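Local coordinates for putative rhamnosidase (Streptomyces avermitilis, PDB 3W5M), which hydrolyses terminal non-reducing alpha-L-rhamnose residues, releasing L-rhamnose from citrus flavonoids and from the arabinogalactan-protein gum arabic, at residues A[40-45]-A[91-96]. Residues are numbered along the deposited sequence; the frame is centred on the assembly and turned at random.
Sequences QSAYQV and RVWDAD
Q44 OE1 takes two hydrogen bonds from the side of the R91 guanidinium, 3.0 Å from R91 NE and 3.1 Å from R91 NH2. The oxygen lies in the guanidinium plane, while the amide plane is turned 41° from it. The two side chains run side by side, pointing the same way. Q44 NE2 is held in turn by D61. An alanine in place of R91 would probably leave Q44 OE1 without these two donors and its amide held less firmly. The W93 indole, on the same face of the sheet, turns its edge to strand 40-45. W93 CE3 is 3.7 Å from A42 CB, and W93 CH2 is 3.7 Å from Q44 CB. K64 makes a cation-pi contact with this ring. On the other face, V92 CG1 packs against Y43 CB and touches Q40 OE1; the Q40 amide is held by W29 at OE1 and by the D69 carbonyl at NE2. S41 OG, placed between its own N and carbonyl carbon (chi1 52°), donates to D94 O at 2.7 Å from above the carbonyl plane. S41 N gives a 2.8 Å bond to W93 O, and A42 N adds a weak one to the same oxygen. S41 and A42 thus both face W93 in a classic beta bulge. The bulge inserts an extra residue in strand 40-48 where it pairs antiparallel with strand 85-94, the two central strands of a four-stranded sheet in the N-terminal immunoglobulin-like domain.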
loop_
_atom_site.group_PDB
_atom_site.type_symbol
_atom_site.label_atom_id
_atom_site.label_comp_id
_atom_site.label_asym_id
_atom_site.label_seq_id
_atom_site.Cartn_x
_atom_site.Cartn_y
_atom_site.Cartn_z
ATOM N N GLN A 40 -6.216 25.661 27.983
ATOM C CA GLN A 40 -5.041 25.365 28.795
ATOM C C GLN A 40 -4.118 26.591 28.897
ATOM O O GLN A 40 -3.795 27.212 27.892
ATOM C CB GLN A 40 -4.273 24.171 28.205
ATOM C CG GLN A 40 -2.939 23.867 28.872
ATOM C CD GLN A 40 -2.108 22.927 28.035
ATOM O OE1 GLN A 40 -2.481 21.765 27.841
ATOM N NE2 GLN A 40 -0.966 23.412 27.557
ATOM N N SER A 41 -3.707 26.916 30.128
ATOM C CA SER A 41 -2.721 27.970 30.381
ATOM C C SER A 41 -1.324 27.402 30.622
ATOM O O SER A 41 -0.331 28.072 30.328
ATOM C CB SER A 41 -3.129 28.890 31.561
ATOM O OG SER A 41 -3.444 28.150 32.725
ATOM N N ALA A 42 -1.247 26.186 31.162
ATOM C CA ALA A 42 0.054 25.589 31.489
ATOM C C ALA A 42 -0.008 24.085 31.470
ATOM O O ALA A 42 -1.097 23.521 31.578
ATOM C CB ALA A 42 0.514 26.084 32.866
ATOM N N TYR A 43 1.150 23.428 31.364
ATOM C CA TYR A 43 1.217 21.968 31.512
ATOM C C TYR A 43 2.461 21.586 32.282
ATOM O O TYR A 43 3.383 22.377 32.408
ATOM C CB TYR A 43 1.235 21.262 30.142
ATOM C CG TYR A 43 2.475 21.551 29.305
ATOM C CD1 TYR A 43 3.643 20.795 29.472
ATOM C CD2 TYR A 43 2.477 22.556 28.332
ATOM C CE1 TYR A 43 4.777 21.038 28.715
ATOM C CE2 TYR A 43 3.618 22.800 27.560
ATOM C CZ TYR A 43 4.767 22.048 27.775
ATOM O OH TYR A 43 5.906 22.261 27.024
ATOM N N GLN A 44 2.488 20.358 32.765
ATOM C CA GLN A 44 3.673 19.817 33.386
ATOM C C GLN A 44 3.772 18.363 33.070
ATOM O O GLN A 44 2.847 17.598 33.369
ATOM C CB GLN A 44 3.621 19.992 34.912
ATOM C CG GLN A 44 4.732 19.267 35.671
ATOM C CD GLN A 44 4.664 19.499 37.175
ATOM O OE1 GLN A 44 3.620 19.892 37.701
ATOM N NE2 GLN A 44 5.770 19.224 37.876
ATOM N N VAL A 45 4.922 17.961 32.513
ATOM C CA VAL A 45 5.156 16.572 32.179
ATOM C C VAL A 45 6.203 15.950 33.090
ATOM O O VAL A 45 7.229 16.550 33.357
ATOM C CB VAL A 45 5.600 16.410 30.700
ATOM C CG1 VAL A 45 5.980 14.957 30.412
ATOM C CG2 VAL A 45 4.523 16.932 29.756
ATOM N N ARG A 91 -0.221 16.826 33.669
ATOM C CA ARG A 91 -1.339 17.546 34.262
ATOM C C ARG A 91 -1.304 18.930 33.677
ATOM O O ARG A 91 -0.267 19.381 33.187
ATOM C CB ARG A 91 -1.272 17.589 35.803
ATOM C CG ARG A 91 -0.080 18.330 36.373
ATOM C CD ARG A 91 -0.366 18.704 37.819
ATOM N NE ARG A 91 0.805 19.269 38.468
ATOM C CZ ARG A 91 0.901 19.463 39.779
ATOM N NH1 ARG A 91 -0.117 19.123 40.563
ATOM N NH2 ARG A 91 2.010 19.995 40.293
ATOM N N VAL A 92 -2.453 19.588 33.677
ATOM C CA VAL A 92 -2.555 20.904 33.079
ATOM C C VAL A 92 -3.295 21.838 34.020
ATOM O O VAL A 92 -3.990 21.389 34.949
ATOM C CB VAL A 92 -3.353 20.846 31.749
ATOM C CG1 VAL A 92 -2.688 19.923 30.735
ATOM C CG2 VAL A 92 -4.779 20.394 32.015
ATOM N N TRP A 93 -3.161 23.122 33.735
ATOM C CA TRP A 93 -3.879 24.191 34.404
ATOM C C TRP A 93 -4.818 24.852 33.396
ATOM O O TRP A 93 -4.390 25.248 32.298
ATOM C CB TRP A 93 -2.888 25.219 34.967
ATOM C CG TRP A 93 -2.099 24.688 36.151
ATOM C CD1 TRP A 93 -2.329 24.962 37.481
ATOM C CD2 TRP A 93 -0.962 23.795 36.120
ATOM N NE1 TRP A 93 -1.419 24.289 38.265
ATOM C CE2 TRP A 93 -0.571 23.568 37.459
ATOM C CE3 TRP A 93 -0.239 23.168 35.092
ATOM C CZ2 TRP A 93 0.512 22.732 37.795
ATOM C CZ3 TRP A 93 0.827 22.341 35.426
ATOM C CH2 TRP A 93 1.201 22.139 36.763
ATOM N N ASP A 94 -6.097 24.955 33.758
ATOM C CA ASP A 94 -7.076 25.676 32.929
ATOM C C ASP A 94 -6.798 27.183 32.967
ATOM O O ASP A 94 -5.883 27.620 33.648
ATOM C CB ASP A 94 -8.516 25.339 33.348
ATOM C CG ASP A 94 -8.787 25.617 34.829
ATOM O OD1 ASP A 94 -8.238 26.599 35.374
ATOM O OD2 ASP A 94 -9.558 24.848 35.451
ATOM N N ALA A 95 -7.590 27.974 32.251
ATOM C CA ALA A 95 -7.358 29.421 32.152
ATOM C C ALA A 95 -7.557 30.197 33.470
ATOM O O ALA A 95 -7.198 31.364 33.558
ATOM C CB ALA A 95 -8.219 30.012 31.052
ATOM N N ASP A 96 -8.125 29.549 34.484
ATOM C CA ASP A 96 -8.263 30.162 35.814
ATOM C C ASP A 96 -7.063 29.890 36.711
ATOM O O ASP A 96 -6.678 30.742 37.513
ATOM C CB ASP A 96 -9.553 29.700 36.482
ATOM C CG ASP A 96 -10.785 30.208 35.758
ATOM O OD1 ASP A 96 -10.699 31.291 35.136
ATOM O OD2 ASP A 96 -11.834 29.530 35.799
#